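Local coordinates for regulatory protein SdiA (PDB 4LFU), which activates transcription of the ftsQAZ cell-division genes and responds to acyl-homoserine-lactone signals made by other bacteria, as a LuxR-type quorum-sensing receptor, at residues K56-T61 with D170-T175. Sequence-based numbering, arbitrary orientation.
Sequences KVAFYT and DEIVMT
I172 lies against A58 and the backbone of F59 and Y60 in a small apolar contact near the surface, with no hydrogen bond from one segment to the other. It joins an outermost strand of the antiparallel sheet in the autoinducer-binding domain to the loop between helix 147-167 and helix 182-192. That loop leads into helix 182-192 of the LuxR-type DNA-binding region, so its start is packed on the ligand-binding domain. The chain turns at D170 in an Asx turn. I172 N gives D170 OD1 a nearly straight hydrogen bond of 3.1 Å, with an N-H...O angle of 169°. The hydrogen reaches OD1 on the anti side of the carboxylate, slightly out of its plane. D170 O accepts from both V173 N and M174 N, so the backbone closes over the same residues as the Asx turn. The I172 side chain reaches the strand through CG1 and CD1. I172 CG1 is anti to the backbone N (chi1 -157°) and sits 3.8 Å from A58 CB. I172 CD1 continues past A58 and rests on the main chain, 3.8 Å from F59 C. A58 CB points at the loop and also meets I172 O at 3.6 Å. Y60 adds its CB at the edge of the contact, while its ring leads away to stack with Y27 of helix 23-36. I172 touches Y27 as well, so this tyrosine borders both segments. V173 points away from the strand segment 56-61 and packs on V46 and on L162, L165 and M166 of helix 147-167. At the other end, the bent chain of K56 crosses toward the loop. K56 NZ is 6.8 Å from E171 OE2, too far for a salt bridge. Its nearest loop atom is a carbonyl oxygen, with K56 NZ 4.0 Å from E171 O.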
loop_
_atom_site.group_PDB
_atom_site.type_symbol
_atom_site.label_atom_id
_atom_site.label_comp_id
_atom_site.label_asym_id
_atom_site.label_seq_id
_atom_site.Cartn_x
_atom_site.Cartn_y
_atom_site.Cartn_z
ATOM N N LYS A 56 -9.203 -5.714 -13.295
ATOM C CA LYS A 56 -8.330 -5.639 -14.430
ATOM C C LYS A 56 -6.912 -6.111 -14.053
ATOM O O LYS A 56 -6.380 -5.727 -13.003
ATOM C CB LYS A 56 -8.302 -4.199 -14.924
ATOM C CG LYS A 56 -7.451 -3.976 -16.153
ATOM C CD LYS A 56 -6.823 -2.587 -16.161
ATOM C CE LYS A 56 -7.724 -1.551 -16.784
ATOM N NZ LYS A 56 -6.901 -0.392 -17.274
ATOM N N VAL A 57 -6.339 -6.960 -14.910
ATOM C CA VAL A 57 -4.935 -7.339 -14.845
ATOM C C VAL A 57 -4.212 -6.879 -16.108
ATOM O O VAL A 57 -4.564 -7.264 -17.210
ATOM C CB VAL A 57 -4.749 -8.855 -14.665
ATOM C CG1 VAL A 57 -3.255 -9.223 -14.665
ATOM C CG2 VAL A 57 -5.417 -9.309 -13.378
ATOM N N ALA A 58 -3.202 -6.031 -15.954
ATOM C CA ALA A 58 -2.503 -5.520 -17.103
ATOM C C ALA A 58 -1.070 -6.005 -16.999
ATOM O O ALA A 58 -0.544 -6.155 -15.904
ATOM C CB ALA A 58 -2.594 -4.016 -17.146
ATOM N N PHE A 59 -0.454 -6.305 -18.135
ATOM C CA PHE A 59 0.879 -6.910 -18.132
ATOM C C PHE A 59 1.800 -6.424 -19.255
ATOM O O PHE A 59 1.361 -5.842 -20.235
ATOM C CB PHE A 59 0.777 -8.441 -18.179
ATOM C CG PHE A 59 0.212 -8.965 -19.462
ATOM C CD1 PHE A 59 -1.162 -8.987 -19.674
ATOM C CD2 PHE A 59 1.056 -9.457 -20.455
ATOM C CE1 PHE A 59 -1.677 -9.468 -20.864
ATOM C CE2 PHE A 59 0.544 -9.961 -21.649
ATOM C CZ PHE A 59 -0.810 -9.970 -21.858
ATOM N N TYR A 60 3.089 -6.680 -19.077
ATOM C CA TYR A 60 4.063 -6.523 -20.136
ATOM C C TYR A 60 5.172 -7.520 -19.925
ATOM O O TYR A 60 5.758 -7.623 -18.837
ATOM C CB TYR A 60 4.641 -5.107 -20.159
ATOM C CG TYR A 60 5.180 -4.711 -21.515
ATOM C CD1 TYR A 60 4.356 -4.076 -22.454
ATOM C CD2 TYR A 60 6.501 -4.970 -21.860
ATOM C CE1 TYR A 60 4.842 -3.711 -23.691
ATOM C CE2 TYR A 60 7.003 -4.604 -23.099
ATOM C CZ TYR A 60 6.176 -3.978 -24.006
ATOM O OH TYR A 60 6.671 -3.626 -25.248
ATOM N N THR A 61 5.486 -8.247 -20.987
ATOM C CA THR A 61 6.379 -9.373 -20.859
ATOM C C THR A 61 7.226 -9.511 -22.115
ATOM O O THR A 61 6.854 -8.978 -23.172
ATOM C CB THR A 61 5.557 -10.668 -20.513
ATOM O OG1 THR A 61 6.454 -11.729 -20.184
ATOM C CG2 THR A 61 4.685 -11.099 -21.655
ATOM N N ASP A 170 1.248 5.641 -17.502
ATOM C CA ASP A 170 1.031 4.400 -18.257
ATOM C C ASP A 170 -0.211 3.579 -17.862
ATOM O O ASP A 170 -0.566 3.483 -16.681
ATOM C CB ASP A 170 2.274 3.525 -18.229
ATOM C CG ASP A 170 2.348 2.615 -19.439
ATOM O OD1 ASP A 170 1.735 1.527 -19.420
ATOM O OD2 ASP A 170 3.002 3.006 -20.426
ATOM N N GLU A 171 -0.847 3.008 -18.886
ATOM C CA GLU A 171 -2.109 2.271 -18.802
ATOM C C GLU A 171 -1.978 1.003 -17.940
ATOM O O GLU A 171 -2.962 0.522 -17.361
ATOM C CB GLU A 171 -2.565 1.878 -20.221
ATOM C CG GLU A 171 -1.424 1.164 -20.991
ATOM C CD GLU A 171 -1.790 0.635 -22.374
ATOM O OE1 GLU A 171 -0.852 0.176 -23.066
ATOM O OE2 GLU A 171 -2.983 0.658 -22.771
ATOM N N ILE A 172 -0.756 0.473 -17.878
ATOM C CA ILE A 172 -0.463 -0.730 -17.122
ATOM C C ILE A 172 -0.741 -0.512 -15.629
ATOM O O ILE A 172 -1.244 -1.423 -14.964
ATOM C CB ILE A 172 0.976 -1.272 -17.393
ATOM C CG1 ILE A 172 1.043 -2.773 -17.069
ATOM C CG2 ILE A 172 2.066 -0.419 -16.689
ATOM C CD1 ILE A 172 2.440 -3.392 -17.033
ATOM N N VAL A 173 -0.458 0.695 -15.132
ATOM C CA VAL A 173 -0.561 1.001 -13.704
ATOM C C VAL A 173 -1.663 1.988 -13.274
ATOM O O VAL A 173 -1.983 2.056 -12.086
ATOM C CB VAL A 173 0.780 1.520 -13.121
ATOM C CG1 VAL A 173 1.689 0.397 -12.798
ATOM C CG2 VAL A 173 1.457 2.507 -14.067
ATOM N N MET A 174 -2.220 2.759 -14.204
ATOM C CA MET A 174 -3.194 3.810 -13.842
ATOM C C MET A 174 -4.635 3.321 -13.627
ATOM O O MET A 174 -5.179 2.556 -14.431
ATOM C CB MET A 174 -3.199 4.993 -14.839
ATOM C CG MET A 174 -1.886 5.759 -15.008
ATOM S SD MET A 174 -0.896 6.171 -13.550
ATOM C CE MET A 174 -1.881 7.457 -12.758
ATOM N N THR A 175 -5.238 3.815 -12.542
ATOM C CA THR A 175 -6.631 3.525 -12.181
ATOM C C THR A 175 -7.514 4.637 -12.779
ATOM O O THR A 175 -6.973 5.640 -13.227
ATOM C CB THR A 175 -6.792 3.383 -10.634
ATOM O OG1 THR A 175 -6.097 4.452 -9.961
ATOM C CG2 THR A 175 -6.204 2.072 -10.172
#